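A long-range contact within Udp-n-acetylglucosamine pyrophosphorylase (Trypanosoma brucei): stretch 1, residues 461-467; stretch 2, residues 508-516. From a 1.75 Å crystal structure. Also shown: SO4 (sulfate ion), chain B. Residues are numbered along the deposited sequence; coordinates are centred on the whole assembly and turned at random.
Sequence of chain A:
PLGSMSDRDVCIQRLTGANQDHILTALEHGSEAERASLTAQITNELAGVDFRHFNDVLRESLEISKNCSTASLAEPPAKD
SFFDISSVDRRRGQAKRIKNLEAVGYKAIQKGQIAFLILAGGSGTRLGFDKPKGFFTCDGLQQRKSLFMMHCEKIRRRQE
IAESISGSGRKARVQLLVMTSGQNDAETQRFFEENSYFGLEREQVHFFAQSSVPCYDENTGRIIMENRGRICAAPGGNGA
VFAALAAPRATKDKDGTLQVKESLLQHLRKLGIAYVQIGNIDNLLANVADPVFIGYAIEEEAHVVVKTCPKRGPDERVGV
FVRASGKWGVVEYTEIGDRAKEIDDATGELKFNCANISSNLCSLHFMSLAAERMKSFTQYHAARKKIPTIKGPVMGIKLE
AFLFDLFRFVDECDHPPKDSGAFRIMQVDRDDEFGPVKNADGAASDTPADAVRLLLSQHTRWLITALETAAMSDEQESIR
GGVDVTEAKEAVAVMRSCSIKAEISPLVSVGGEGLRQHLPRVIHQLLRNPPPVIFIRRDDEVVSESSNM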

ATOM      1  N   ARG A 461      -6.492   9.890  21.844  1.00 14.13           N
ATOM      2  CA  ARG A 461      -5.668  11.073  21.883  1.00 15.57           C
ATOM      3  C   ARG A 461      -6.364  12.248  21.196  1.00 14.70           C
ATOM      4  O   ARG A 461      -6.299  13.369  21.691  1.00 14.77           O
ATOM      5  CB  ARG A 461      -4.288  10.830  21.238  1.00 17.04           C
ATOM      6  CG  ARG A 461      -3.345  10.012  22.117  1.00 18.83           C
ATOM      7  CD  ARG A 461      -1.951   9.828  21.500  1.00 20.88           C
ATOM      8  NE  ARG A 461      -1.941   9.109  20.211  1.00 20.76           N
ATOM      9  CZ  ARG A 461      -1.809   7.789  20.075  1.00 21.23           C
ATOM     10  NH1 ARG A 461      -1.692   7.017  21.146  1.00 23.62           N
ATOM     11  NH2 ARG A 461      -1.784   7.238  18.869  1.00 21.29           N
ATOM     12  N   TRP A 462      -7.027  12.001  20.063  1.00 13.93           N
ATOM     13  CA  TRP A 462      -7.650  13.108  19.346  1.00 14.25           C
ATOM     14  C   TRP A 462      -8.745  13.725  20.166  1.00 14.13           C
ATOM     15  O   TRP A 462      -8.887  14.959  20.218  1.00 14.06           O
ATOM     16  CB  TRP A 462      -8.278  12.666  18.045  1.00 14.17           C
ATOM     17  CG  TRP A 462      -7.346  12.179  16.998  1.00 14.86           C
ATOM     18  CD1 TRP A 462      -5.960  12.318  16.941  1.00 15.84           C
ATOM     19  CD2 TRP A 462      -7.725  11.526  15.761  1.00 15.37           C
ATOM     20  NE1 TRP A 462      -5.469  11.735  15.792  1.00 16.69           N
ATOM     21  CE2 TRP A 462      -6.482  11.264  15.035  1.00 15.37           C
ATOM     22  CE3 TRP A 462      -8.939  11.134  15.196  1.00 14.88           C
ATOM     23  CZ2 TRP A 462      -6.478  10.637  13.806  1.00 15.21           C
ATOM     24  CZ3 TRP A 462      -8.923  10.485  13.962  1.00 15.27           C
ATOM     25  CH2 TRP A 462      -7.708  10.233  13.289  1.00 14.69           C
ATOM     26  N   LEU A 463      -9.540  12.868  20.804  1.00 14.15           N
ATOM     27  CA  LEU A 463     -10.682  13.356  21.584  1.00 14.67           C
ATOM     28  C   LEU A 463     -10.234  14.134  22.824  1.00 15.35           C
ATOM     29  O   LEU A 463     -10.798  15.199  23.120  1.00 15.52           O
ATOM     30  CB  LEU A 463     -11.596  12.183  21.962  1.00 14.18           C
ATOM     31  CG  LEU A 463     -12.850  12.583  22.750  1.00 14.25           C
ATOM     32  CD1 LEU A 463     -13.646  13.638  21.986  1.00 14.36           C
ATOM     33  CD2 LEU A 463     -13.698  11.339  23.017  1.00 13.82           C
ATOM     34  N   ILE A 464      -9.211  13.628  23.523  1.00 15.75           N
ATOM     35  CA  ILE A 464      -8.635  14.333  24.694  1.00 18.02           C
ATOM     36  C   ILE A 464      -8.113  15.708  24.279  1.00 18.05           C
ATOM     37  O   ILE A 464      -8.407  16.707  24.932  1.00 17.86           O
ATOM     38  CB  ILE A 464      -7.560  13.507  25.426  1.00 18.51           C
ATOM     39  CG1 ILE A 464      -8.225  12.333  26.121  1.00 19.94           C
ATOM     40  CG2 ILE A 464      -6.814  14.336  26.489  1.00 19.39           C
ATOM     41  CD1 ILE A 464      -7.264  11.296  26.644  1.00 20.97           C
ATOM     42  N   THR A 465      -7.417  15.768  23.146  1.00 19.00           N
ATOM     43  CA  THR A 465      -6.981  17.056  22.589  1.00 19.32           C
ATOM     44  C   THR A 465      -8.139  18.007  22.289  1.00 19.79           C
ATOM     45  O   THR A 465      -8.072  19.210  22.611  1.00 20.79           O
ATOM     46  CB  THR A 465      -6.142  16.845  21.307  1.00 19.77           C
ATOM     47  OG1 THR A 465      -4.973  16.096  21.648  1.00 20.46           O
ATOM     48  CG2 THR A 465      -5.735  18.191  20.701  1.00 20.24           C
ATOM     49  N   ALA A 466      -9.203  17.488  21.673  1.00 18.15           N
ATOM     50  CA  ALA A 466     -10.369  18.323  21.374  1.00 19.13           C
ATOM     51  C   ALA A 466     -11.018  18.845  22.666  1.00 20.49           C
ATOM     52  O   ALA A 466     -11.417  20.013  22.744  1.00 20.67           O
ATOM     53  CB  ALA A 466     -11.379  17.564  20.538  1.00 18.87           C
ATOM     54  N   LEU A 467     -11.095  17.980  23.680  1.00 20.29           N
ATOM     55  CA  LEU A 467     -11.668  18.365  24.971  1.00 21.50           C
ATOM     56  C   LEU A 467     -10.842  19.435  25.676  1.00 23.34           C
ATOM     57  O   LEU A 467     -11.399  20.382  26.256  1.00 23.90           O
ATOM     58  CB  LEU A 467     -11.838  17.134  25.867  1.00 20.71           C
ATOM     59  CG  LEU A 467     -13.072  16.283  25.546  1.00 21.48           C
ATOM     60  CD1 LEU A 467     -13.048  14.933  26.263  1.00 20.14           C
ATOM     61  CD2 LEU A 467     -14.342  17.065  25.875  1.00 20.55           C
ATOM     62  N   VAL A 508     -16.185  11.290  10.179  1.00 12.75           N
ATOM     63  CA  VAL A 508     -16.053  12.398  11.132  1.00 12.88           C
ATOM     64  C   VAL A 508     -14.671  13.044  11.132  1.00 12.94           C
ATOM     65  O   VAL A 508     -14.554  14.274  11.037  1.00 12.63           O
ATOM     66  CB  VAL A 508     -16.432  11.971  12.572  1.00 13.07           C
ATOM     67  CG1 VAL A 508     -16.254  13.121  13.544  1.00 13.08           C
ATOM     68  CG2 VAL A 508     -17.880  11.503  12.579  1.00 13.01           C
ATOM     69  N   SER A 509     -13.628  12.223  11.245  1.00 13.18           N
ATOM     70  CA  SER A 509     -12.274  12.744  11.431  1.00 13.90           C
ATOM     71  C   SER A 509     -11.261  11.798  10.841  1.00 14.47           C
ATOM     72  O   SER A 509     -11.344  10.592  11.069  1.00 13.72           O
ATOM     73  CB  SER A 509     -11.968  12.865  12.919  1.00 13.68           C
ATOM     74  OG  SER A 509     -10.862  13.689  13.152  1.00 13.50           O
ATOM     75  N   VAL A 510     -10.284  12.357  10.109  1.00 14.97           N
ATOM     76  CA  VAL A 510      -9.144  11.557   9.639  1.00 15.59           C
ATOM     77  C   VAL A 510      -7.837  12.010  10.272  1.00 16.03           C
ATOM     78  O   VAL A 510      -6.837  11.285  10.195  1.00 16.24           O
ATOM     79  CB  VAL A 510      -8.965  11.596   8.100  1.00 15.75           C
ATOM     80  CG1 VAL A 510      -9.990  10.704   7.401  1.00 16.06           C
ATOM     81  CG2 VAL A 510      -8.980  13.035   7.578  1.00 15.93           C
ATOM     82  N   GLY A 511      -7.832  13.178  10.914  1.00 14.80           N
ATOM     83  CA  GLY A 511      -6.625  13.643  11.576  1.00 16.91           C
ATOM     84  C   GLY A 511      -6.825  14.342  12.895  1.00 17.46           C
ATOM     85  O   GLY A 511      -5.935  15.056  13.349  1.00 18.85           O
ATOM     86  N   GLY A 512      -7.992  14.161  13.517  1.00 17.07           N
ATOM     87  CA  GLY A 512      -8.260  14.848  14.786  1.00 16.57           C
ATOM     88  C   GLY A 512      -9.155  16.073  14.670  1.00 16.30           C
ATOM     89  O   GLY A 512      -9.617  16.599  15.673  1.00 16.97           O
ATOM     90  N   GLU A 513      -9.406  16.518  13.445  1.00 15.78           N
ATOM     91  CA  GLU A 513     -10.327  17.630  13.167  1.00 16.59           C
ATOM     92  C   GLU A 513     -11.798  17.210  13.219  1.00 16.81           C
ATOM     93  O   GLU A 513     -12.137  16.017  13.144  1.00 16.83           O
ATOM     94  CB  GLU A 513     -10.018  18.202  11.762  1.00 17.30           C
ATOM     95  CG  GLU A 513     -10.744  17.513  10.599  1.00 17.07           C
ATOM     96  CD  GLU A 513     -10.325  16.055  10.365  1.00 16.72           C
ATOM     97  OE1 GLU A 513      -9.244  15.643  10.818  1.00 17.56           O
ATOM     98  OE2 GLU A 513     -11.088  15.319   9.726  1.00 16.77           O
ATOM     99  N   GLY A 514     -12.690  18.191  13.343  1.00 16.81           N
ATOM    100  CA  GLY A 514     -14.095  17.923  13.113  1.00 17.15           C
ATOM    101  C   GLY A 514     -14.803  17.382  14.342  1.00 17.55           C
ATOM    102  O   GLY A 514     -15.925  16.891  14.233  1.00 17.91           O
ATOM    103  N   LEU A 515     -14.149  17.458  15.500  1.00 17.66           N
ATOM    104  CA  LEU A 515     -14.713  16.882  16.732  1.00 17.77           C
ATOM    105  C   LEU A 515     -15.482  17.894  17.577  1.00 20.18           C
ATOM    106  O   LEU A 515     -16.270  17.499  18.439  1.00 18.81           O
ATOM    107  CB  LEU A 515     -13.625  16.220  17.596  1.00 17.76           C
ATOM    108  CG  LEU A 515     -12.832  15.082  16.933  1.00 16.30           C
ATOM    109  CD1 LEU A 515     -11.867  14.455  17.933  1.00 17.23           C
ATOM    110  CD2 LEU A 515     -13.773  14.037  16.354  1.00 16.76           C
ATOM    111  N   ARG A 516     -15.266  19.186  17.328  1.00 21.36           N
ATOM    112  CA  ARG A 516     -15.874  20.223  18.177  1.00 23.93           C
ATOM    113  C   ARG A 516     -17.386  20.056  18.257  1.00 23.90           C
ATOM    114  O   ARG A 516     -17.956  20.095  19.353  1.00 25.63           O
ATOM    115  CB  ARG A 516     -15.527  21.634  17.688  1.00 28.38           C
ATOM    116  CG  ARG A 516     -15.646  22.685  18.786  1.00 31.74           C
ATOM    117  CD  ARG A 516     -16.160  24.049  18.319  1.00 37.83           C
ATOM    118  NE  ARG A 516     -15.686  24.457  16.991  1.00 43.12           N
ATOM    119  CZ  ARG A 516     -14.439  24.839  16.707  1.00 46.36           C
ATOM    120  NH1 ARG A 516     -13.502  24.853  17.651  1.00 50.25           N
ATOM    121  NH2 ARG A 516     -14.125  25.192  15.465  1.00 47.66           N
TER
HETATM  122  S   SO4 B1538     -12.651  21.308  14.791  1.00 42.79           S
HETATM  123  O1  SO4 B1538     -12.990  22.748  14.915  1.00 42.99           O
HETATM  124  O2  SO4 B1538     -11.607  21.004  15.797  1.00 42.44           O
HETATM  125  O3  SO4 B1538     -12.092  21.025  13.440  1.00 39.51           O
HETATM  126  O4  SO4 B1538     -13.868  20.501  15.045  1.00 37.23           O
HETATM  127  O   HOH W   1      -8.167  16.586  18.107  1.00 20.47           O

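The indole of W462 lies against bare backbone: the same face of its ring system is covered by two consecutive glycines, G511 and G512, and no direct hydrogen bond joins the two stretches. G512 CA sits 3.7 Å from the centroid of the five-membered ring of W462, 22° off the ring normal, while G511 CA stands 4.2 Å from the centroid of the six-membered ring, 27° off its normal. Both are CH-pi contacts, and G512 illustrates a general principle: where glycine leaves out a side chain that would crowd the ring, an aromatic residue can approach the main chain itself. G511 merely presents its CA to the ring. The approach is close enough that the amide is included, with G512 N 3.5 Å from W462 CD2.

The two glycines are not equivalent. At G512, phi is positive (102°), and a CB would be jammed against the carbonyl oxygen of the preceding residue; it would also lie a tight 3.5 Å from W462 CD1. At G511 a CB would point away from the helix and find room. Backbone conformation and ring packing thus both bear on G512, whereas neither excludes a side chain at G511.

The loop has no regular secondary structure, and polar side chains tie it to itself. E513 turns its carboxylate back on the chain, accepting hydrogen bonds from V510 N at OE2 (3.1 Å) and from G511 N at OE1 (2.8 Å). S509 OG accepts from G512 N at 2.9 Å and donates to E513 O at 2.7 Å. The ring also meets carbonyl oxygen, W462 CH2 lying 3.4 Å from V510 O.

Alongside the ring, and on to A466 one turn later, the contact is aliphatic. L515 points toward the helix, its CD1 reaching 4.0 Å from W462 CB and 4.0 Å from L463 CA. The A466 and L515 CA atoms are 6.5 Å apart, and their CB atoms touch at 3.9 Å.

Polar linkage between the stretches comes through water 1, which donates to W462 O and to G512 O, each at 2.8 Å. W462 O also accepts the helical hydrogen bond from A466 N (2.9 Å), so the carbonyl serves helix and bridge together. Further along the chain, backbone amides bind a sulfate ion, probably from the crystallisation liquor: G514 N donates to O3 at 2.9 Å and R516 N to O4 at 3.0 Å.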